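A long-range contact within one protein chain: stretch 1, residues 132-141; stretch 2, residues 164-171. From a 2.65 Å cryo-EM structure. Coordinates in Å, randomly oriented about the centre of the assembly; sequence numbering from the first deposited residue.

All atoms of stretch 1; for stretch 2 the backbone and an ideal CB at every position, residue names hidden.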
ATOM      1  N   LEU D 132      32.788 -18.227  11.997  1.00 71.06           N
ATOM      2  CA  LEU D 132      33.622 -17.607  10.975  1.00 71.06           C
ATOM      3  C   LEU D 132      34.882 -18.414  10.708  1.00 71.06           C
ATOM      4  O   LEU D 132      35.422 -18.371   9.598  1.00 71.06           O
ATOM      5  CB  LEU D 132      33.987 -16.181  11.372  1.00 71.06           C
ATOM      6  CG  LEU D 132      33.029 -15.110  10.872  1.00 71.06           C
ATOM      7  CD1 LEU D 132      33.510 -13.743  11.298  1.00 71.06           C
ATOM      8  CD2 LEU D 132      32.910 -15.188   9.368  1.00 71.06           C
ATOM      9  N   ARG D 133      35.358 -19.164  11.702  1.00 71.70           N
ATOM     10  CA  ARG D 133      36.472 -20.074  11.477  1.00 71.70           C
ATOM     11  C   ARG D 133      36.132 -21.170  10.476  1.00 71.70           C
ATOM     12  O   ARG D 133      37.043 -21.824   9.960  1.00 71.70           O
ATOM     13  CB  ARG D 133      36.901 -20.705  12.796  1.00 71.70           C
ATOM     14  CG  ARG D 133      35.833 -21.574  13.409  1.00 71.70           C
ATOM     15  CD  ARG D 133      36.330 -22.293  14.638  1.00 71.70           C
ATOM     16  NE  ARG D 133      35.249 -23.015  15.296  1.00 71.70           N
ATOM     17  CZ  ARG D 133      34.553 -22.540  16.321  1.00 71.70           C
ATOM     18  NH1 ARG D 133      33.583 -23.264  16.856  1.00 71.70           N
ATOM     19  NH2 ARG D 133      34.831 -21.342  16.815  1.00 71.70           N
ATOM     20  N   ALA D 134      34.850 -21.387  10.192  1.00 75.32           N
ATOM     21  CA  ALA D 134      34.425 -22.430   9.272  1.00 75.32           C
ATOM     22  C   ALA D 134      33.901 -21.898   7.950  1.00 75.32           C
ATOM     23  O   ALA D 134      33.576 -22.698   7.068  1.00 75.32           O
ATOM     24  CB  ALA D 134      33.345 -23.303   9.923  1.00 75.32           C
ATOM     25  N   ALA D 135      33.799 -20.583   7.787  1.00 80.49           N
ATOM     26  CA  ALA D 135      33.341 -19.968   6.545  1.00 80.49           C
ATOM     27  C   ALA D 135      34.476 -19.096   6.029  1.00 80.49           C
ATOM     28  O   ALA D 135      34.524 -17.896   6.302  1.00 80.49           O
ATOM     29  CB  ALA D 135      32.069 -19.159   6.762  1.00 80.49           C
ATOM     30  N   LYS D 136      35.391 -19.700   5.280  1.00 85.78           N
ATOM     31  CA  LYS D 136      36.540 -18.969   4.775  1.00 85.78           C
ATOM     32  C   LYS D 136      36.136 -18.106   3.592  1.00 85.78           C
ATOM     33  O   LYS D 136      35.384 -18.537   2.715  1.00 85.78           O
ATOM     34  CB  LYS D 136      37.657 -19.930   4.376  1.00 85.78           C
ATOM     35  CG  LYS D 136      38.182 -20.794   5.518  1.00 85.78           C
ATOM     36  CD  LYS D 136      39.004 -19.989   6.522  1.00 85.78           C
ATOM     37  CE  LYS D 136      38.188 -19.581   7.745  1.00 85.78           C
ATOM     38  NZ  LYS D 136      39.016 -18.888   8.769  1.00 85.78           N
ATOM     39  N   GLY D 137      36.640 -16.877   3.577  1.00 94.69           N
ATOM     40  CA  GLY D 137      36.265 -15.890   2.589  1.00 94.69           C
ATOM     41  C   GLY D 137      35.441 -14.753   3.143  1.00 94.69           C
ATOM     42  O   GLY D 137      35.257 -13.748   2.448  1.00 94.69           O
ATOM     43  N   MET D 138      34.946 -14.874   4.370  1.00 94.84           N
ATOM     44  CA  MET D 138      34.135 -13.845   4.994  1.00 94.84           C
ATOM     45  C   MET D 138      34.909 -13.187   6.125  1.00 94.84           C
ATOM     46  O   MET D 138      35.815 -13.785   6.713  1.00 94.84           O
ATOM     47  CB  MET D 138      32.825 -14.426   5.522  1.00 94.84           C
ATOM     48  CG  MET D 138      32.115 -15.325   4.531  1.00 94.84           C
ATOM     49  SD  MET D 138      30.495 -15.824   5.118  1.00 94.84           S
ATOM     50  CE  MET D 138      29.733 -14.224   5.326  1.00 94.84           C
ATOM     51  N   PHE D 139      34.543 -11.946   6.425  1.00 99.20           N
ATOM     52  CA  PHE D 139      35.273 -11.149   7.396  1.00 99.20           C
ATOM     53  C   PHE D 139      34.340 -10.099   7.977  1.00 99.20           C
ATOM     54  O   PHE D 139      33.380  -9.672   7.334  1.00 99.20           O
ATOM     55  CB  PHE D 139      36.506 -10.500   6.760  1.00 99.20           C
ATOM     56  CG  PHE D 139      36.220  -9.812   5.459  1.00 99.20           C
ATOM     57  CD1 PHE D 139      36.258 -10.515   4.270  1.00 99.20           C
ATOM     58  CD2 PHE D 139      35.913  -8.466   5.423  1.00 99.20           C
ATOM     59  CE1 PHE D 139      35.991  -9.893   3.074  1.00 99.20           C
ATOM     60  CE2 PHE D 139      35.646  -7.840   4.224  1.00 99.20           C
ATOM     61  CZ  PHE D 139      35.685  -8.556   3.049  1.00 99.20           C
ATOM     62  N   LEU D 140      34.651  -9.672   9.196  1.00 95.30           N
ATOM     63  CA  LEU D 140      33.724  -8.874   9.984  1.00 95.30           C
ATOM     64  C   LEU D 140      33.567  -7.440   9.496  1.00 95.30           C
ATOM     65  O   LEU D 140      32.784  -6.707  10.111  1.00 95.30           O
ATOM     66  CB  LEU D 140      34.165  -8.876  11.446  1.00 95.30           C
ATOM     67  CG  LEU D 140      33.633 -10.069  12.235  1.00 95.30           C
ATOM     68  CD1 LEU D 140      34.214 -10.096  13.628  1.00 95.30           C
ATOM     69  CD2 LEU D 140      32.124 -10.024  12.289  1.00 95.30           C
ATOM     70  N   ASP D 141      34.259  -7.020   8.428  1.00 99.57           N
ATOM     71  CA  ASP D 141      34.082  -5.670   7.899  1.00 99.57           C
ATOM     72  C   ASP D 141      34.407  -4.630   8.962  1.00 99.57           C
ATOM     73  O   ASP D 141      33.491  -4.034   9.541  1.00 99.57           O
ATOM     74  CB  ASP D 141      32.657  -5.463   7.380  1.00 99.57           C
ATOM     75  CG  ASP D 141      32.505  -4.182   6.589  1.00 99.57           C
ATOM     76  OD1 ASP D 141      31.391  -3.917   6.095  1.00 99.57           O
ATOM     77  OD2 ASP D 141      33.500  -3.440   6.461  1.00 99.57           O
ATOM     78  N   UNK D 164      34.035 -15.394  21.990  1.00 78.35           N
ATOM     79  CA  UNK D 164      35.094 -16.170  21.363  1.00 78.35           C
ATOM     80  C   UNK D 164      34.996 -16.200  19.846  1.00 78.35           C
ATOM     81  O   UNK D 164      36.018 -16.104  19.161  1.00 78.35           O
ATOM     82  CB  UNK D 164      35.073 -17.601  21.903  1.00 78.35           C
ATOM     83  N   UNK D 165      33.791 -16.319  19.299  1.00 72.46           N
ATOM     84  CA  UNK D 165      33.630 -16.454  17.861  1.00 72.46           C
ATOM     85  C   UNK D 165      32.290 -15.873  17.450  1.00 72.46           C
ATOM     86  O   UNK D 165      31.333 -15.866  18.226  1.00 72.46           O
ATOM     87  CB  UNK D 165      33.743 -17.918  17.430  1.00 72.46           C
ATOM     88  N   UNK D 166      32.233 -15.381  16.219  1.00 67.65           N
ATOM     89  CA  UNK D 166      31.019 -14.828  15.639  1.00 67.65           C
ATOM     90  C   UNK D 166      30.483 -15.836  14.636  1.00 67.65           C
ATOM     91  O   UNK D 166      31.179 -16.205  13.685  1.00 67.65           O
ATOM     92  CB  UNK D 166      31.277 -13.471  14.981  1.00 67.65           C
ATOM     93  N   UNK D 167      29.255 -16.290  14.852  1.00 62.63           N
ATOM     94  CA  UNK D 167      28.596 -17.196  13.928  1.00 62.63           C
ATOM     95  C   UNK D 167      27.818 -16.387  12.905  1.00 62.63           C
ATOM     96  O   UNK D 167      27.082 -15.465  13.266  1.00 62.63           O
ATOM     97  CB  UNK D 167      27.675 -18.166  14.671  1.00 62.63           C
ATOM     98  N   UNK D 168      27.978 -16.732  11.634  1.00 65.58           N
ATOM     99  CA  UNK D 168      27.383 -15.969  10.551  1.00 65.58           C
ATOM    100  C   UNK D 168      26.549 -16.886   9.672  1.00 65.58           C
ATOM    101  O   UNK D 168      26.713 -18.109   9.660  1.00 65.58           O
ATOM    102  CB  UNK D 168      28.461 -15.264   9.726  1.00 65.58           C
ATOM    103  N   UNK D 169      25.646 -16.261   8.927  1.00 73.82           N
ATOM    104  CA  UNK D 169      24.797 -16.930   7.958  1.00 73.82           C
ATOM    105  C   UNK D 169      25.427 -16.781   6.580  1.00 73.82           C
ATOM    106  O   UNK D 169      25.760 -15.668   6.165  1.00 73.82           O
ATOM    107  CB  UNK D 169      23.376 -16.362   7.980  1.00 73.82           C
ATOM    108  N   UNK D 170      25.600 -17.896   5.883  1.00 73.92           N
ATOM    109  CA  UNK D 170      26.131 -17.849   4.532  1.00 73.92           C
ATOM    110  C   UNK D 170      25.021 -17.563   3.528  1.00 73.92           C
ATOM    111  O   UNK D 170      23.853 -17.892   3.748  1.00 73.92           O
ATOM    112  CB  UNK D 170      26.836 -19.163   4.188  1.00 73.92           C
ATOM    113  N   UNK D 171      25.400 -16.905   2.432  1.00 81.50           N
ATOM    114  CA  UNK D 171      24.510 -16.561   1.325  1.00 81.50           C
ATOM    115  C   UNK D 171      23.524 -15.476   1.732  1.00 81.50           C
ATOM    116  O   UNK D 171      22.821 -14.915   0.886  1.00 81.50           O
ATOM    117  CB  UNK D 171      23.755 -17.801   0.841  1.00 81.50           C
TER

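Stretch 2 runs as an extended strand from 164 to 169 and then leaves regular structure, while stretch 1 packs against it without helix or strand of its own. In such a strand successive side chains tend to alternate, and the CB positions largely decide which of them meet stretch 1.

At position 164 the CA-to-CB bond points sideways and no atom of stretch 1 lies within 5.5 Å of the ideal CB. Stretch 1 imposes little here, and many residues would serve; the deposited one is Thr164, which makes no contact with stretch 1.

Position 165 is more demanding. Its CB points toward stretch 1 and lies 3.6 Å from Arg133 NH2, and the backbone nitrogens of Leu132 and Arg133 lie beyond it. A positive guanidinium and NH groups favour an acceptor on a side chain of some length: Glu or Gln would suit, and Asp would have a shorter reach. The residue is Glu165. With chi1 t and chi2 p, its carboxylate reaches the backbone of stretch 1, where Arg133 N donates a weak hydrogen bond to Glu165 OE2 at 3.1 Å. Glu165 OE2 also lies 3.2 Å from Leu132 CB. The charge of Arg133 is complementary, but Arg133 NH2 and Glu165 OE1 are 4.3 Å apart, beyond a salt bridge; the guanidinium instead lies obliquely beside the aliphatic part of the glutamate, with Arg133 NH2 3.5 Å from Glu165 CG.

At 166 the CB again points toward stretch 1, 4.3 Å from Leu132 CD1 and 4.5 Å from Leu140 CD2. Two leucine methyls so near call for an apolar side chain, with Val, Ile or Ala all plausible. Val166 fills the place, its CG1 packing 4.1 Å from Leu140 CD2. Its backbone contributes independently of the side chain: Leu132 N donates a hydrogen bond to Val166 O at 3.1 Å, which ties the main chains together.

Position 167 points its CB away, so stretch 1 leaves the choice wide. Trp167 occupies it, and its NE1 is hydrogen-bonded elsewhere in the structure.

At 168 the CB turns back toward stretch 1, 4.5 Å from Leu132 CD2 and 4.7 Å from Met138 CE. Between a leucine and a methionine an apolar residue such as Val, Ile or Leu is expected. Val168 packs against both: its CG2 lies 3.8 Å from Leu132 CD2 and 4.1 Å from Met138 SD, and its CG1 is also 3.9 Å from Leu132 CD2.

Position 169 points away, and stretch 1 gives no guide to its side chain. Asp169 is found; its backbone O is 4.3 Å from Met138 CE.

At 170 the CB points sideways, 5.0 Å from Met138 SD, with Ala135 CB also nearby. An apolar residue or a long side chain with an aliphatic stem would fit. Arg170 supplies such a stem, its CD 4.4 Å from Ala135 CB, while its guanidinium bonds elsewhere in the structure.

Position 171 has a positive phi of 71°, which favours Gly or Asn, and its CB points away. Ala171 adopts this conformation without touching stretch 1.

Stretch 2 (164-171) TEVWVDRA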
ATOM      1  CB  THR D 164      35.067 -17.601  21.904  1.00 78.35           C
ATOM      2  OG1 THR D 164      35.551 -17.608  23.250  1.00 78.35           O
ATOM      3  CG2 THR D 164      35.921 -18.524  21.056  1.00 78.35           C
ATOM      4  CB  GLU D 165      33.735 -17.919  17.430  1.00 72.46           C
ATOM      5  CG  GLU D 165      33.841 -18.127  15.933  1.00 72.46           C
ATOM      6  CD  GLU D 165      35.097 -17.518  15.347  1.00 72.46           C
ATOM      7  OE1 GLU D 165      36.086 -17.344  16.091  1.00 72.46           O
ATOM      8  OE2 GLU D 165      35.100 -17.216  14.137  1.00 72.46           O
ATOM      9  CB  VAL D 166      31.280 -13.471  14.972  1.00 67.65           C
ATOM     10  CG1 VAL D 166      30.028 -12.969  14.287  1.00 67.65           C
ATOM     11  CG2 VAL D 166      31.760 -12.476  16.001  1.00 67.65           C
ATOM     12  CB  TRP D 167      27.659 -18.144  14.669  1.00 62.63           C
ATOM     13  CG  TRP D 167      28.357 -19.151  15.501  1.00 62.63           C
ATOM     14  CD1 TRP D 167      29.314 -18.918  16.438  1.00 62.63           C
ATOM     15  CD2 TRP D 167      28.149 -20.561  15.482  1.00 62.63           C
ATOM     16  NE1 TRP D 167      29.720 -20.097  17.002  1.00 62.63           N
ATOM     17  CE2 TRP D 167      29.016 -21.122  16.433  1.00 62.63           C
ATOM     18  CE3 TRP D 167      27.316 -21.404  14.751  1.00 62.63           C
ATOM     19  CZ2 TRP D 167      29.071 -22.484  16.673  1.00 62.63           C
ATOM     20  CZ3 TRP D 167      27.373 -22.752  14.989  1.00 62.63           C
ATOM     21  CH2 TRP D 167      28.241 -23.282  15.942  1.00 62.63           C
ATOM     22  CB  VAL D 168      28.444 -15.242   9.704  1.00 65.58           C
ATOM     23  CG1 VAL D 168      29.291 -14.358  10.585  1.00 65.58           C
ATOM     24  CG2 VAL D 168      29.302 -16.242   8.975  1.00 65.58           C
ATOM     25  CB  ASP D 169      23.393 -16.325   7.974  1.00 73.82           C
ATOM     26  CG  ASP D 169      22.401 -17.108   7.139  1.00 73.82           C
ATOM     27  OD1 ASP D 169      22.818 -17.871   6.248  1.00 73.82           O
ATOM     28  OD2 ASP D 169      21.185 -16.958   7.379  1.00 73.82           O
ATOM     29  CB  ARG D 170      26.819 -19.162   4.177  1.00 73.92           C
ATOM     30  CG  ARG D 170      27.917 -19.570   5.124  1.00 73.92           C
ATOM     31  CD  ARG D 170      28.641 -20.796   4.604  1.00 73.92           C
ATOM     32  NE  ARG D 170      27.725 -21.896   4.330  1.00 73.92           N
ATOM     33  CZ  ARG D 170      27.306 -22.238   3.116  1.00 73.92           C
ATOM     34  NH1 ARG D 170      26.466 -23.251   2.964  1.00 73.92           N
ATOM     35  NH2 ARG D 170      27.721 -21.563   2.056  1.00 73.92           N
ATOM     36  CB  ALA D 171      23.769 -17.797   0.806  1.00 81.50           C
TER
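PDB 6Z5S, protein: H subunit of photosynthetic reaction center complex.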